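Side-chain contact in phosphinothricin N-acetyltransferase (Brucella ovis, PDB 5DWM), which probably transfers an acetyl group from acetyl-CoA to an acceptor amine, as a phosphinothricin N-acetyltransferase of the GNAT superfamily: residues A[111-114]-A[115-119]. Sequence-based numbering, arbitrary orientation. Where two conformers were deposited one is given.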
# COMPACT_ATOMS: atom_id res chain seq x y z
N ARG A 111 1.17 2.48 22.20
CA ARG A 111 2.44 2.47 22.91
C ARG A 111 2.98 1.05 23.03
O ARG A 111 4.17 0.81 22.78
CB ARG A 111 2.29 3.12 24.28
CG ARG A 111 3.55 3.03 25.11
CD ARG A 111 3.56 4.03 26.25
NE ARG A 111 3.55 5.41 25.76
CZ ARG A 111 2.57 6.27 25.97
NH1 ARG A 111 1.51 5.90 26.69
NH2 ARG A 111 2.64 7.50 25.49
N GLU A 112 2.13 0.09 23.39
CA GLU A 112 2.61 -1.28 23.55
C GLU A 112 2.92 -1.91 22.19
O GLU A 112 3.89 -2.67 22.07
CB GLU A 112 1.61 -2.11 24.36
CG GLU A 112 2.05 -3.54 24.65
CD GLU A 112 3.34 -3.63 25.46
OE1 GLU A 112 4.02 -4.68 25.38
OE2 GLU A 112 3.67 -2.66 26.17
N LEU A 113 2.13 -1.60 21.16
CA LEU A 113 2.42 -2.11 19.83
C LEU A 113 3.77 -1.61 19.33
O LEU A 113 4.56 -2.38 18.77
CB LEU A 113 1.31 -1.71 18.86
CG LEU A 113 1.36 -2.41 17.51
CD1 LEU A 113 0.93 -3.86 17.63
CD2 LEU A 113 0.49 -1.69 16.49
N ILE A 114 4.06 -0.32 19.55
CA ILE A 114 5.37 0.23 19.20
C ILE A 114 6.48 -0.54 19.90
O ILE A 114 7.50 -0.88 19.29
CB ILE A 114 5.43 1.74 19.54
CG1 ILE A 114 4.50 2.54 18.62
CG2 ILE A 114 6.86 2.26 19.47
CD1 ILE A 114 4.30 3.98 19.08
N ALA A 115 6.29 -0.83 21.19
CA ALA A 115 7.30 -1.60 21.93
C ALA A 115 7.50 -2.98 21.33
O ALA A 115 8.64 -3.43 21.17
CB ALA A 115 6.92 -1.69 23.42
N ARG A 116 6.41 -3.68 20.99
CA ARG A 116 6.55 -5.03 20.46
C ARG A 116 7.19 -5.02 19.07
O ARG A 116 8.05 -5.86 18.77
CB ARG A 116 5.19 -5.73 20.44
CG ARG A 116 4.59 -5.98 21.83
CD ARG A 116 5.30 -7.12 22.54
NE ARG A 116 5.18 -8.37 21.80
CZ ARG A 116 4.17 -9.23 21.93
NH1 ARG A 116 3.18 -8.98 22.78
NH2 ARG A 116 4.14 -10.34 21.21
N ILE A 117 6.79 -4.08 18.22
CA ILE A 117 7.36 -3.99 16.87
C ILE A 117 8.83 -3.60 16.93
O ILE A 117 9.65 -4.09 16.14
CB ILE A 117 6.52 -3.01 16.03
CG1 ILE A 117 5.22 -3.69 15.62
CG2 ILE A 117 7.31 -2.54 14.80
CD1 ILE A 117 5.46 -4.93 14.77
N SER A 118 9.18 -2.69 17.84
CA SER A 118 10.58 -2.32 18.01
C SER A 118 11.41 -3.52 18.44
O SER A 118 12.51 -3.74 17.93
CB SER A 118 10.70 -1.18 19.03
OG SER A 118 12.02 -0.68 19.11
N ALA A 119 10.88 -4.32 19.37
CA ALA A 119 11.62 -5.48 19.85
C ALA A 119 11.87 -6.50 18.75
O ALA A 119 12.84 -7.26 18.81
CB ALA A 119 10.91 -6.12 21.05
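Glu112 and Arg116 stand one turn apart on the last turns of helix 105-119, yet meet through the arginine's aliphatic part. The glutamate has CG anti to its backbone N (chi1 -177°) and bends at chi2, which brings OE1 beside the methylenes of Arg116, 3.8 Å from its CG. The arginine then folds in the same sense at chi1, chi2 and chi3, carrying its head away from the carboxylate; the two flat groups are turned 61° apart, and Glu112 OE1 stays 5.1 Å from Arg116 NH1. In the conformer given, of two deposited, that nitrogen instead forms a salt bridge with OD1 of Asp14, on strand 11-14. Both side chains also touch Leu63 of strand 62-67. Further round the helix, Leu113 CG meets Ile117 CG1 at 4.5 Å in a loose apolar contact; these two buried residues face inward, Leu113 onto Leu63 and Ile117 onto Pro61, Phe122 and Leu173. Four successive i to i+4 backbone hydrogen bonds join the two segments, among them Ile117 N to Leu113 O at 2.9 Å. The helix connects strands 89-96 and 124-129 in the beta-alpha-beta unit of the GNAT fold, and its start holds acetyl-CoA-binding residues such as Gly106 and Lys107. In this conformer the Asp14 salt bridge links the helix to strand 11-14, while Glu112 may add a longer-range attraction besides its packing on the arginine's methylenes.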